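Side-chain contact in putative 2,3,4,5-tetrahydropyridine-2-carboxylate N- succinyltransferase (Campylobacter jejuni, PDB 2RIJ), which probably catalyses the transfer of a succinyl group from succinyl-CoA to tetrahydrodipicolinate, the first step of the succinylase branch of lysine biosynthesis: residues A[207-212]-A[218-223]. Residues are numbered along the deposited sequence; the frame is centred on the assembly and turned at random.
Sequences RFLAHI and TRILES
With CG1 anti to its carbonyl carbon (chi1 -63°) and the chain extended to CD1, Ile220 sends its terminal methyl to Phe208, which holds its CG opposite the backbone N (chi1 180°), a setting that places the CD1–CE1 side of the ring within reach of that methyl. The two side chains cross at about a right angle, and Ile220 CD1 comes 3.5 Å from Phe208 CE1 and almost as near to CD1 of the ring. Leu209 meets the same isoleucine tip to tip: its CD1 lies 3.9 Å from Ile220 CG2, while its CD2 packs against Ile220 CD1. One branched residue on strand 219-220 thus engages two consecutive residues of the 3-10 turn 208-210. Beside this apolar patch the backbones are bridged by a single water, which accepts from Leu209 N at 2.9 Å and donates to Ser223 O at 2.9 Å. Ser223 OG nestles against the aliphatic base of Arg207, 3.5 Å from CB, and also faces Leu209 CB. Farther out, Arg207 NH1 stands 4.4 Å from Glu222 OE2, which lies well out of the guanidinium plane, so any attraction is probably long-range only; that oxygen accepts from Ser224 N. Arg207 and Glu222 form their salt bridges between subunits, Arg207 with Glu222 of the third and Glu222 with Arg207 of the second. A short loop folded back on a strand illustrates how two parts of a fold are joined: here the 3-10 turn, backed by helix 138-149, packs on the first strand of the left-handed beta-helix of hexapeptide-repeat acyltransferases, beside the trimer interface.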
ATOM      1  N   ARG A 207      38.300 -29.066   6.582  1.00 22.19           N
ATOM      2  CA  ARG A 207      37.791 -28.112   7.507  1.00 21.11           C
ATOM      3  C   ARG A 207      38.964 -27.372   8.163  1.00 22.18           C
ATOM      4  O   ARG A 207      40.057 -27.916   8.347  1.00 20.87           O
ATOM      5  CB  ARG A 207      36.903 -28.801   8.530  1.00 19.96           C
ATOM      6  CG  ARG A 207      35.613 -29.342   7.845  1.00 22.70           C
ATOM      7  CD  ARG A 207      34.992 -30.437   8.506  1.00 31.52           C
ATOM      8  NE  ARG A 207      33.763 -30.839   7.831  1.00 21.01           N
ATOM      9  CZ  ARG A 207      32.929 -31.695   8.358  1.00 25.79           C
ATOM     10  NH1 ARG A 207      33.208 -32.227   9.516  1.00 28.15           N
ATOM     11  NH2 ARG A 207      31.822 -31.998   7.746  1.00 20.61           N
ATOM     12  N   PHE A 208      38.675 -26.153   8.561  1.00 20.39           N
ATOM     13  CA  PHE A 208      39.598 -25.268   9.318  1.00 20.44           C
ATOM     14  C   PHE A 208      40.217 -25.928  10.535  1.00 19.56           C
ATOM     15  O   PHE A 208      41.427 -25.865  10.698  1.00 19.15           O
ATOM     16  CB  PHE A 208      38.786 -24.003   9.685  1.00 19.01           C
ATOM     17  CG  PHE A 208      39.484 -22.944  10.462  1.00 18.79           C
ATOM     18  CD1 PHE A 208      39.525 -23.012  11.851  1.00 18.33           C
ATOM     19  CD2 PHE A 208      39.942 -21.765   9.827  1.00 17.42           C
ATOM     20  CE1 PHE A 208      40.063 -21.972  12.607  1.00 21.51           C
ATOM     21  CE2 PHE A 208      40.475 -20.733  10.570  1.00 17.12           C
ATOM     22  CZ  PHE A 208      40.565 -20.854  11.980  1.00 19.27           C
ATOM     23  N   LEU A 209      39.410 -26.613  11.357  1.00 21.02           N
ATOM     24  CA  LEU A 209      39.921 -27.169  12.593  1.00 22.64           C
ATOM     25  C   LEU A 209      40.799 -28.414  12.379  1.00 21.36           C
ATOM     26  O   LEU A 209      41.451 -28.866  13.295  1.00 21.54           O
ATOM     27  CB  LEU A 209      38.771 -27.398  13.611  1.00 19.85           C
ATOM     28  CG  LEU A 209      38.208 -26.126  14.254  1.00 19.73           C
ATOM     29  CD1 LEU A 209      36.936 -26.533  15.068  1.00 17.50           C
ATOM     30  CD2 LEU A 209      39.247 -25.388  15.140  1.00 19.37           C
ATOM     31  N   ALA A 210      40.851 -28.939  11.149  1.00 20.18           N
ATOM     32  CA  ALA A 210      41.787 -30.013  10.866  1.00 21.08           C
ATOM     33  C   ALA A 210      43.212 -29.414  10.781  1.00 19.59           C
ATOM     34  O   ALA A 210      44.208 -30.170  10.785  1.00 21.19           O
ATOM     35  CB  ALA A 210      41.411 -30.790   9.555  1.00 19.70           C
ATOM     36  N   HIS A 211      43.311 -28.090  10.713  1.00 21.99           N
ATOM     37  CA  HIS A 211      44.602 -27.415  10.412  1.00 22.06           C
ATOM     38  C   HIS A 211      45.020 -26.259  11.328  1.00 21.88           C
ATOM     39  O   HIS A 211      46.217 -26.010  11.463  1.00 23.40           O
ATOM     40  CB  HIS A 211      44.592 -26.907   8.960  1.00 22.19           C
ATOM     41  CG  HIS A 211      44.512 -27.995   7.955  1.00 22.92           C
ATOM     42  ND1 HIS A 211      45.620 -28.662   7.480  1.00 19.20           N
ATOM     43  CD2 HIS A 211      43.437 -28.579   7.372  1.00 21.14           C
ATOM     44  CE1 HIS A 211      45.226 -29.616   6.654  1.00 23.42           C
ATOM     45  NE2 HIS A 211      43.907 -29.606   6.590  1.00 20.14           N
ATOM     46  N   ILE A 212      44.060 -25.526  11.893  1.00 20.47           N
ATOM     47  CA  ILE A 212      44.321 -24.261  12.567  1.00 20.42           C
ATOM     48  C   ILE A 212      43.837 -24.353  13.995  1.00 21.67           C
ATOM     49  O   ILE A 212      42.782 -24.917  14.259  1.00 21.17           O
ATOM     50  CB  ILE A 212      43.560 -23.111  11.834  1.00 19.37           C
ATOM     51  CG1 ILE A 212      43.894 -23.160  10.318  1.00 25.73           C
ATOM     52  CG2 ILE A 212      43.809 -21.688  12.500  1.00 20.89           C
ATOM     53  CD1 ILE A 212      45.293 -22.731   9.916  1.00 24.88           C
ATOM     54  N   THR A 218      38.631 -17.348  20.637  1.00 22.84           N
ATOM     55  CA  THR A 218      37.910 -17.669  19.412  1.00 21.65           C
ATOM     56  C   THR A 218      37.256 -19.004  19.582  1.00 20.62           C
ATOM     57  O   THR A 218      37.857 -19.993  20.033  1.00 20.83           O
ATOM     58  CB  THR A 218      38.840 -17.660  18.222  1.00 24.20           C
ATOM     59  OG1 THR A 218      39.381 -16.358  18.110  1.00 24.76           O
ATOM     60  CG2 THR A 218      38.140 -18.061  16.926  1.00 19.88           C
ATOM     61  N   ARG A 219      35.979 -19.038  19.250  1.00 19.00           N
ATOM     62  CA  ARG A 219      35.188 -20.285  19.380  1.00 18.53           C
ATOM     63  C   ARG A 219      34.531 -20.682  18.080  1.00 21.00           C
ATOM     64  O   ARG A 219      33.987 -19.827  17.366  1.00 22.54           O
ATOM     65  CB  ARG A 219      34.158 -20.078  20.463  1.00 17.21           C
ATOM     66  CG  ARG A 219      34.793 -19.660  21.783  1.00 21.12           C
ATOM     67  CD  ARG A 219      33.785 -19.561  22.914  1.00 23.91           C
ATOM     68  NE  ARG A 219      32.913 -18.405  22.750  1.00 25.17           N
ATOM     69  CZ  ARG A 219      31.624 -18.315  23.039  1.00 27.34           C
ATOM     70  NH1 ARG A 219      30.899 -19.339  23.486  1.00 23.47           N
ATOM     71  NH2 ARG A 219      31.034 -17.144  22.856  1.00 25.42           N
ATOM     72  N   ILE A 220      34.552 -21.984  17.787  1.00 20.53           N
ATOM     73  CA  ILE A 220      33.902 -22.540  16.614  1.00 20.08           C
ATOM     74  C   ILE A 220      33.142 -23.720  17.137  1.00 18.54           C
ATOM     75  O   ILE A 220      33.743 -24.765  17.529  1.00 17.91           O
ATOM     76  CB  ILE A 220      34.906 -23.007  15.573  1.00 18.52           C
ATOM     77  CG1 ILE A 220      35.730 -21.841  15.047  1.00 23.56           C
ATOM     78  CG2 ILE A 220      34.213 -23.824  14.489  1.00 19.15           C
ATOM     79  CD1 ILE A 220      37.000 -22.278  14.251  1.00 22.20           C
ATOM     80  N   LEU A 221      31.833 -23.594  17.215  1.00 19.29           N
ATOM     81  CA  LEU A 221      31.014 -24.615  17.949  1.00 21.64           C
ATOM     82  C   LEU A 221      30.707 -25.870  17.153  1.00 22.39           C
ATOM     83  O   LEU A 221      30.121 -26.808  17.685  1.00 21.00           O
ATOM     84  CB  LEU A 221      29.722 -23.994  18.527  1.00 18.57           C
ATOM     85  CG  LEU A 221      29.867 -23.353  19.914  1.00 21.60           C
ATOM     86  CD1 LEU A 221      30.782 -22.152  19.851  1.00 18.25           C
ATOM     87  CD2 LEU A 221      28.466 -23.014  20.508  1.00 19.39           C
ATOM     88  N   GLU A 222      31.136 -25.900  15.898  1.00 21.25           N
ATOM     89  CA  GLU A 222      31.019 -27.082  15.061  1.00 21.63           C
ATOM     90  C   GLU A 222      31.941 -26.938  13.862  1.00 21.28           C
ATOM     91  O   GLU A 222      31.830 -25.985  13.072  1.00 19.62           O
ATOM     92  CB  GLU A 222      29.571 -27.328  14.603  1.00 21.56           C
ATOM     93  CG  GLU A 222      29.366 -28.422  13.516  1.00 24.19           C
ATOM     94  CD  GLU A 222      30.252 -29.693  13.681  1.00 38.61           C
ATOM     95  OE1 GLU A 222      30.435 -30.142  14.851  1.00 39.74           O
ATOM     96  OE2 GLU A 222      30.787 -30.249  12.651  1.00 43.44           O
ATOM     97  N   SER A 223      32.859 -27.888  13.738  1.00 23.29           N
ATOM     98  CA  SER A 223      33.874 -27.863  12.696  1.00 21.18           C
ATOM     99  C   SER A 223      33.326 -27.793  11.271  1.00 22.60           C
ATOM    100  O   SER A 223      33.889 -27.116  10.468  1.00 18.58           O
ATOM    101  CB  SER A 223      34.828 -29.076  12.792  1.00 24.96           C
ATOM    102  OG  SER A 223      35.904 -28.981  11.854  1.00 26.63           O
TER
HETATM  103  O   HOH W   1      36.562 -26.247  11.153  1.00 18.18           O